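Local coordinates for protein putative esterase/lipase/thioesterase (Silicibacter sp., PDB 2PBL) that is a putative esterase, lipase or thioesterase of the alpha/beta-hydrolase fold, probably cleaving ester or thioester bonds, at residues A26-F31 / S81-A86; H51-F56 / A95-S100. One frame throughout, in Å; residues are numbered along the deposited sequence.

Contact 1: residues A26-F31 / S81-A86; sequences ASAEDF and SWSHLA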
ATOM      1  N   ALA A  26      11.447  -0.385 -14.998  1.00 21.55           N
ATOM      2  CA  ALA A  26      12.705   0.217 -15.398  1.00 22.04           C
ATOM      3  C   ALA A  26      13.197   1.263 -14.388  1.00 23.37           C
ATOM      4  O   ALA A  26      14.407   1.311 -14.054  1.00 22.95           O
ATOM      5  CB  ALA A  26      12.540   0.869 -16.799  1.00 22.08           C
ATOM      6  N   SER A  27      12.282   2.152 -13.967  1.00 20.17           N
ATOM      7  CA  SER A  27      12.599   3.176 -12.977  1.00 21.08           C
ATOM      8  C   SER A  27      13.056   2.555 -11.669  1.00 19.57           C
ATOM      9  O   SER A  27      14.016   3.033 -11.042  1.00 19.16           O
ATOM     10  CB  SER A  27      11.385   4.057 -12.673  1.00 24.63           C
ATOM     11  OG  SER A  27      11.107   4.935 -13.742  1.00 26.81           O
ATOM     12  N   ALA A  28      12.358   1.498 -11.261  1.00 20.54           N
ATOM     13  CA  ALA A  28      12.686   0.821  -9.996  1.00 18.47           C
ATOM     14  C   ALA A  28      14.094   0.166 -10.064  1.00 22.00           C
ATOM     15  O   ALA A  28      14.935   0.319  -9.160  1.00 18.09           O
ATOM     16  CB  ALA A  28      11.599  -0.165  -9.629  1.00 18.90           C
ATOM     17  N   GLU A  29      14.357  -0.536 -11.163  1.00 22.92           N
ATOM     18  CA  GLU A  29      15.665  -1.176 -11.375  1.00 27.43           C
ATOM     19  C   GLU A  29      16.795  -0.148 -11.331  1.00 25.84           C
ATOM     20  O   GLU A  29      17.786  -0.350 -10.624  1.00 26.48           O
ATOM     21  CB  GLU A  29      15.673  -1.940 -12.704  1.00 26.71           C
ATOM     22  CG  GLU A  29      16.900  -2.833 -12.925  1.00 34.87           C
ATOM     23  CD  GLU A  29      16.744  -3.684 -14.209  1.00 36.36           C
ATOM     24  OE1 GLU A  29      16.764  -3.108 -15.334  1.00 57.05           O
ATOM     25  OE2 GLU A  29      16.593  -4.924 -14.080  1.00 48.21           O
ATOM     26  N   ASP A  30      16.650   0.951 -12.070  1.00 27.03           N
ATOM     27  CA  ASP A  30      17.671   2.014 -12.070  1.00 28.06           C
ATOM     28  C   ASP A  30      17.935   2.567 -10.653  1.00 28.40           C
ATOM     29  O   ASP A  30      19.082   2.815 -10.270  1.00 26.06           O
ATOM     30  CB  ASP A  30      17.253   3.205 -12.937  1.00 31.51           C
ATOM     31  CG  ASP A  30      17.261   2.899 -14.436  1.00 39.13           C
ATOM     32  OD1 ASP A  30      17.579   1.747 -14.825  1.00 56.06           O
ATOM     33  OD2 ASP A  30      16.942   3.828 -15.224  1.00 50.39           O
ATOM     34  N   PHE A  31      16.855   2.782  -9.902  1.00 25.97           N
ATOM     35  CA  PHE A  31      16.965   3.257  -8.532  1.00 23.56           C
ATOM     36  C   PHE A  31      17.735   2.248  -7.684  1.00 22.27           C
ATOM     37  O   PHE A  31      18.596   2.633  -6.938  1.00 22.77           O
ATOM     38  CB  PHE A  31      15.579   3.529  -7.916  1.00 21.89           C
ATOM     39  CG  PHE A  31      15.611   3.699  -6.407  1.00 21.78           C
ATOM     40  CD1 PHE A  31      15.923   4.922  -5.836  1.00 19.61           C
ATOM     41  CD2 PHE A  31      15.380   2.602  -5.570  1.00 22.35           C
ATOM     42  CE1 PHE A  31      15.989   5.062  -4.453  1.00 21.43           C
ATOM     43  CE2 PHE A  31      15.419   2.730  -4.202  1.00 19.64           C
ATOM     44  CZ  PHE A  31      15.720   3.961  -3.638  1.00 21.70           C
ATOM     45  N   SER A  81       8.633  -3.482  -8.845  1.00 14.57           N
ATOM     46  CA  SER A  81       8.166  -2.389  -9.705  1.00 16.46           C
ATOM     47  C   SER A  81       8.064  -1.019  -9.026  1.00 17.80           C
ATOM     48  O   SER A  81       7.695  -0.030  -9.688  1.00 17.46           O
ATOM     49  CB  SER A  81       6.802  -2.741 -10.241  1.00 16.10           C
ATOM     50  OG  SER A  81       6.920  -3.795 -11.196  1.00 19.85           O
ATOM     51  N   TRP A  82       8.459  -0.911  -7.754  1.00 16.13           N
ATOM     52  CA  TRP A  82       8.154   0.318  -7.000  1.00 15.57           C
ATOM     53  C   TRP A  82       9.263   0.986  -6.205  1.00 15.87           C
ATOM     54  O   TRP A  82       9.009   1.973  -5.551  1.00 14.99           O
ATOM     55  CB  TRP A  82       7.018   0.018  -6.026  1.00 13.19           C
ATOM     56  CG  TRP A  82       5.952  -0.899  -6.582  1.00 14.50           C
ATOM     57  CD1 TRP A  82       5.882  -2.250  -6.407  1.00 15.37           C
ATOM     58  CD2 TRP A  82       4.899  -0.559  -7.490  1.00 16.32           C
ATOM     59  NE1 TRP A  82       4.835  -2.764  -7.121  1.00 13.96           N
ATOM     60  CE2 TRP A  82       4.203  -1.745  -7.782  1.00 14.75           C
ATOM     61  CE3 TRP A  82       4.448   0.646  -8.052  1.00 15.59           C
ATOM     62  CZ2 TRP A  82       3.091  -1.768  -8.628  1.00 22.09           C
ATOM     63  CZ3 TRP A  82       3.355   0.620  -8.883  1.00 19.16           C
ATOM     64  CH2 TRP A  82       2.668  -0.573  -9.148  1.00 17.96           C
ATOM     65  N   SER A  83      10.475   0.451  -6.277  1.00 18.49           N
ATOM     66  CA  SER A  83      11.616   0.908  -5.484  1.00 17.87           C
ATOM     67  C   SER A  83      11.857   2.385  -5.609  1.00 18.11           C
ATOM     68  O   SER A  83      12.113   3.070  -4.611  1.00 17.50           O
ATOM     69  CB  SER A  83      12.868   0.128  -5.902  1.00 16.87           C
ATOM     70  OG  SER A  83      12.504  -1.245  -5.993  1.00 19.02           O
ATOM     71  N   HIS A  84      11.760   2.890  -6.838  1.00 18.56           N
ATOM     72  CA  HIS A  84      12.029   4.318  -7.120  1.00 19.15           C
ATOM     73  C   HIS A  84      11.109   5.280  -6.325  1.00 18.71           C
ATOM     74  O   HIS A  84      11.411   6.472  -6.149  1.00 16.36           O
ATOM     75  CB  HIS A  84      11.883   4.556  -8.625  1.00 19.52           C
ATOM     76  CG  HIS A  84      10.494   4.327  -9.134  1.00 15.25           C
ATOM     77  ND1 HIS A  84       9.898   3.086  -9.171  1.00 15.24           N
ATOM     78  CD2 HIS A  84       9.583   5.196  -9.628  1.00 15.38           C
ATOM     79  CE1 HIS A  84       8.679   3.202  -9.664  1.00 17.76           C
ATOM     80  NE2 HIS A  84       8.466   4.474  -9.963  1.00 13.05           N
ATOM     81  N   LEU A  85      10.001   4.752  -5.820  1.00 14.94           N
ATOM     82  CA  LEU A  85       9.090   5.551  -5.008  1.00 17.43           C
ATOM     83  C   LEU A  85       9.644   5.802  -3.576  1.00 16.44           C
ATOM     84  O   LEU A  85       9.050   6.537  -2.782  1.00 18.11           O
ATOM     85  CB  LEU A  85       7.720   4.911  -4.987  1.00 14.32           C
ATOM     86  CG  LEU A  85       7.038   4.697  -6.361  1.00 17.02           C
ATOM     87  CD1 LEU A  85       5.700   4.005  -6.209  1.00 18.50           C
ATOM     88  CD2 LEU A  85       6.857   6.027  -7.149  1.00 16.53           C
ATOM     89  N   ALA A  86      10.782   5.200  -3.258  1.00 16.15           N
ATOM     90  CA  ALA A  86      11.435   5.401  -1.953  1.00 17.01           C
ATOM     91  C   ALA A  86      12.184   6.728  -1.851  1.00 15.14           C
ATOM     92  O   ALA A  86      12.488   7.199  -0.739  1.00 13.24           O
ATOM     93  CB  ALA A  86      12.408   4.239  -1.686  1.00 15.42           C
TER

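Contact 2: residues H51-F56 / A95-S100; sequences HKFDLF and AVAMPS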
ATOM      1  N   HIS A  51       7.742 -14.189   0.255  1.00 16.39           N
ATOM      2  CA  HIS A  51       7.800 -13.571   1.593  1.00 17.51           C
ATOM      3  C   HIS A  51       9.095 -12.776   1.805  1.00 17.45           C
ATOM      4  O   HIS A  51       9.845 -12.995   2.761  1.00 19.46           O
ATOM      5  CB  HIS A  51       7.598 -14.598   2.706  1.00 18.62           C
ATOM      6  CG  HIS A  51       6.290 -15.315   2.621  1.00 18.93           C
ATOM      7  ND1 HIS A  51       6.096 -16.567   3.134  1.00 26.64           N
ATOM      8  CD2 HIS A  51       5.134 -14.976   2.010  1.00 30.35           C
ATOM      9  CE1 HIS A  51       4.865 -16.965   2.875  1.00 29.79           C
ATOM     10  NE2 HIS A  51       4.258 -16.013   2.195  1.00 23.11           N
ATOM     11  N   LYS A  52       9.283 -11.769   0.961  1.00 16.44           N
ATOM     12  CA  LYS A  52      10.478 -10.982   0.949  1.00 17.52           C
ATOM     13  C   LYS A  52      10.137  -9.511   0.933  1.00 16.11           C
ATOM     14  O   LYS A  52       9.046  -9.162   0.485  1.00 16.85           O
ATOM     15  CB  LYS A  52      11.216 -11.220  -0.360  1.00 18.16           C
ATOM     16  CG  LYS A  52      11.496 -12.647  -0.746  1.00 28.03           C
ATOM     17  CD  LYS A  52      12.611 -13.235   0.021  1.00 30.52           C
ATOM     18  CE  LYS A  52      12.882 -14.649  -0.527  1.00 36.31           C
ATOM     19  NZ  LYS A  52      13.803 -15.422   0.310  1.00 35.10           N
ATOM     20  N   PHE A  53      11.073  -8.694   1.413  1.00 15.07           N
ATOM     21  CA  PHE A  53      10.992  -7.252   1.329  1.00 15.29           C
ATOM     22  C   PHE A  53      12.344  -6.649   1.037  1.00 15.36           C
ATOM     23  O   PHE A  53      13.391  -7.236   1.324  1.00 17.61           O
ATOM     24  CB  PHE A  53      10.387  -6.601   2.582  1.00 17.27           C
ATOM     25  CG  PHE A  53      11.228  -6.703   3.834  1.00 13.79           C
ATOM     26  CD1 PHE A  53      11.243  -7.862   4.604  1.00  8.74           C
ATOM     27  CD2 PHE A  53      11.933  -5.609   4.297  1.00 14.64           C
ATOM     28  CE1 PHE A  53      12.018  -7.943   5.751  1.00 10.87           C
ATOM     29  CE2 PHE A  53      12.687  -5.667   5.472  1.00 18.72           C
ATOM     30  CZ  PHE A  53      12.711  -6.846   6.205  1.00 17.33           C
ATOM     31  N   ASP A  54      12.286  -5.484   0.405  1.00 16.49           N
ATOM     32  CA  ASP A  54      13.452  -4.694   0.124  1.00 15.89           C
ATOM     33  C   ASP A  54      13.490  -3.591   1.201  1.00 16.39           C
ATOM     34  O   ASP A  54      12.458  -3.070   1.645  1.00 15.25           O
ATOM     35  CB  ASP A  54      13.413  -4.103  -1.272  1.00 17.52           C
ATOM     36  CG  ASP A  54      13.585  -5.156  -2.394  1.00 18.09           C
ATOM     37  OD1 ASP A  54      14.045  -6.300  -2.175  1.00 18.36           O
ATOM     38  OD2 ASP A  54      13.238  -4.806  -3.530  1.00 17.76           O
ATOM     39  N   LEU A  55      14.691  -3.312   1.666  1.00 14.57           N
ATOM     40  CA  LEU A  55      14.942  -2.282   2.649  1.00 16.15           C
ATOM     41  C   LEU A  55      15.983  -1.304   2.105  1.00 15.91           C
ATOM     42  O   LEU A  55      17.147  -1.666   1.840  1.00 17.12           O
ATOM     43  CB  LEU A  55      15.394  -2.883   3.964  1.00 15.52           C
ATOM     44  CG  LEU A  55      15.566  -1.942   5.138  1.00 19.13           C
ATOM     45  CD1 LEU A  55      14.257  -1.199   5.496  1.00 17.52           C
ATOM     46  CD2 LEU A  55      16.029  -2.759   6.332  1.00 22.69           C
ATOM     47  N   PHE A  56      15.521  -0.081   1.913  1.00 14.92           N
ATOM     48  CA  PHE A  56      16.336   1.011   1.416  1.00 14.30           C
ATOM     49  C   PHE A  56      16.700   1.927   2.574  1.00 16.32           C
ATOM     50  O   PHE A  56      15.830   2.493   3.239  1.00 17.78           O
ATOM     51  CB  PHE A  56      15.633   1.767   0.280  1.00 12.07           C
ATOM     52  CG  PHE A  56      15.193   0.856  -0.827  1.00 15.54           C
ATOM     53  CD1 PHE A  56      16.134   0.217  -1.616  1.00 13.32           C
ATOM     54  CD2 PHE A  56      13.851   0.568  -1.026  1.00 12.86           C
ATOM     55  CE1 PHE A  56      15.744  -0.677  -2.579  1.00 17.60           C
ATOM     56  CE2 PHE A  56      13.465  -0.339  -2.003  1.00 13.50           C
ATOM     57  CZ  PHE A  56      14.408  -0.935  -2.774  1.00 18.85           C
ATOM     58  N   ALA A  95      14.133   5.173   6.546  1.00 16.51           N
ATOM     59  CA  ALA A  95      14.437   3.905   5.869  1.00 16.59           C
ATOM     60  C   ALA A  95      13.128   3.500   5.221  1.00 15.74           C
ATOM     61  O   ALA A  95      12.062   3.812   5.722  1.00 16.47           O
ATOM     62  CB  ALA A  95      14.899   2.839   6.822  1.00 16.66           C
ATOM     63  N   VAL A  96      13.180   2.802   4.105  1.00 14.86           N
ATOM     64  CA  VAL A  96      11.950   2.463   3.414  1.00 13.98           C
ATOM     65  C   VAL A  96      11.846   0.977   3.099  1.00 13.82           C
ATOM     66  O   VAL A  96      12.705   0.420   2.421  1.00 13.73           O
ATOM     67  CB  VAL A  96      11.828   3.310   2.095  1.00 16.13           C
ATOM     68  CG1 VAL A  96      10.584   2.920   1.310  1.00 14.04           C
ATOM     69  CG2 VAL A  96      11.831   4.795   2.436  1.00 16.58           C
ATOM     70  N   ALA A  97      10.776   0.334   3.578  1.00 13.83           N
ATOM     71  CA  ALA A  97      10.584  -1.068   3.333  1.00 10.60           C
ATOM     72  C   ALA A  97       9.477  -1.277   2.321  1.00 12.79           C
ATOM     73  O   ALA A  97       8.434  -0.639   2.430  1.00 12.34           O
ATOM     74  CB  ALA A  97      10.239  -1.815   4.657  1.00 11.25           C
HETATM   75  N   MSE A  98       9.640  -2.259   1.446  1.00 11.56           N
HETATM   76  CA  MSE A  98       8.638  -2.607   0.457  1.00 11.78           C
HETATM   77  C   MSE A  98       8.425  -4.113   0.358  1.00 13.11           C
HETATM   78  O   MSE A  98       9.226  -4.814  -0.190  1.00 12.46           O
HETATM   79  CB  MSE A  98       8.996  -2.024  -0.905  1.00 12.52           C
HETATM   80  CG  MSE A  98       8.767  -0.539  -0.932  1.00 11.18           C
HETATM   81 SE   MSE A  98       9.152   0.233  -2.699  0.75 15.95          SE
HETATM   82  CE  MSE A  98       8.781   2.057  -2.375  1.00 11.15           C
ATOM     83  N   PRO A  99       7.315  -4.627   0.916  1.00 14.82           N
ATOM     84  CA  PRO A  99       7.209  -6.075   0.778  1.00 14.32           C
ATOM     85  C   PRO A  99       6.487  -6.544  -0.469  1.00 16.23           C
ATOM     86  O   PRO A  99       5.697  -5.795  -1.101  1.00 14.29           O
ATOM     87  CB  PRO A  99       6.335  -6.449   1.982  1.00 15.43           C
ATOM     88  CG  PRO A  99       5.422  -5.307   2.071  1.00 12.01           C
ATOM     89  CD  PRO A  99       6.231  -4.077   1.739  1.00 13.01           C
ATOM     90  N   SER A 100       6.781  -7.801  -0.807  1.00 15.95           N
ATOM     91  CA  SER A 100       6.018  -8.579  -1.741  1.00 13.98           C
ATOM     92  C   SER A 100       5.131  -9.436  -0.827  1.00 14.39           C
ATOM     93  O   SER A 100       5.285  -9.440   0.430  1.00 12.96           O
ATOM     94  CB  SER A 100       6.935  -9.483  -2.576  1.00 17.78           C
ATOM     95  OG  SER A 100       7.593  -8.805  -3.626  1.00 13.20           O
TER

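Contact 1: residues A26-F31 / S81-A86
S27 sets its CB over the centre of the H84 imidazole, 3.7 Å from the ring centroid to S27 CB and only 13° off the ring normal, a CH-pi contact over the face. H84 CG stands between its backbone N and carbonyl carbon (chi1 64°), which places CG 3.7 Å from S27 CB; L85 CG lies over the opposite face of the ring, toward the rim. The hydroxyl of S27 takes no part, being hydrogen-bonded back to R23 O. One residue on, A28 pushes its methyl against the turn of the other segment: CB is 3.6 Å from S83 N and 3.7 Å from S81 C, so most of what the methyl meets is backbone, with H84 ND1 beside it.

Helix 20-35 thus lies against the loop that runs from strand 64-69 of the alpha/beta-hydrolase sheet to helix 87-91, with S83-L85 wound into a short 3-10 turn. S83 OG is hydrogen-bonded to R32 NH1, one residue beyond F31 on the same helix.

F31 meets this turn with its ring. Its CG is anti to the backbone N (chi1 166°) and 3.7 Å from H84 CA. S83 O lies over one ring face toward the rim, 3.3 Å from F31 CE2, while F31 CD2 comes within 3.5 Å of S83 CB. At the far end of the ring, CZ touches A86 CB at 3.9 Å. An alanine at F31 would probably take this ring away from S83 O and the A86 methyl and open a gap beside F56, which meets it edge-to-face.

Contact 2: residues H51-F56 / A95-S100
K52 O receives S100 N at 2.9 Å, almost straight at the hydrogen (176°), and this bond fixes one end of an antiparallel pair of strands. Further along, D54 and M98, a selenomethionine, form a hydrogen-bonded pair. M98 N gives to D54 O at 2.9 Å in the carbonyl plane, whereas the return bond from D54 N to M98 O is longer, 3.2 Å, with the donor 41° above the carbonyl plane. F56 and V96 repeat the exchange: F56 N reaches V96 O at 2.9 Å, and V96 N reaches F56 O at 2.8 Å.

In the non-hydrogen-bonded pairs, F53 and L55 turn their backbone polar groups the other way, to backbone bonds with L43 and R40 respectively. A95 has backbone bonds with G64 and F66, and S100 O is hydrogen-bonded with Y45 OH.

The polar side-chain ends find partners outside the two strands. Buried D54 takes a hydrogen bond from N42 N and a salt bridge from K79 NZ, both at OD1, a pairing that would be expected to stabilise the carboxylate's negative charge. The OG of S100, also buried, bonds with K79 N, and K52 NZ with S44 OG.

On the sheet face carrying F53, L55, A97 and P99 the packing is apolar. L55 CG is anti to the backbone N, and CD1 beyond it lies 4.2 Å from A97 CB; helix 109-126 covers this side. On the other face F56 CE2 meets M98 SE at 4.4 Å, with the selenium near the ring plane at its edge.

The strand axes run at 162°, close to antiparallel. Such a pairing is typical of the N-terminal side of the alpha/beta-hydrolase sheet (strand order 1-2-4-3), where the antiparallel second strand, 52-56, lies between 39-44 and 94-99.

From the N terminus the chain passes first through helix 20-35, then strand 52-56, the loop 81-86 and strand 94-99, so the two contacts cross: each begins before the other has closed. Contact 1 closes when the loop at 81-86 returns to the helix, 50 residues on; contact 2 closes when 95-100 pairs with 51-56, 39 residues on. Their centres are 12 Å apart and they touch directly, with S83 CB 3.6 Å from F56 CZ and A86 CB 3.7 Å from V96 CG1. Together they layer helix, loop and sheet, the loop lying largely between helix 20-35 and the face of strands 52-56 and 94-99 that bears F56 and V96, though F31 also reaches F56 directly.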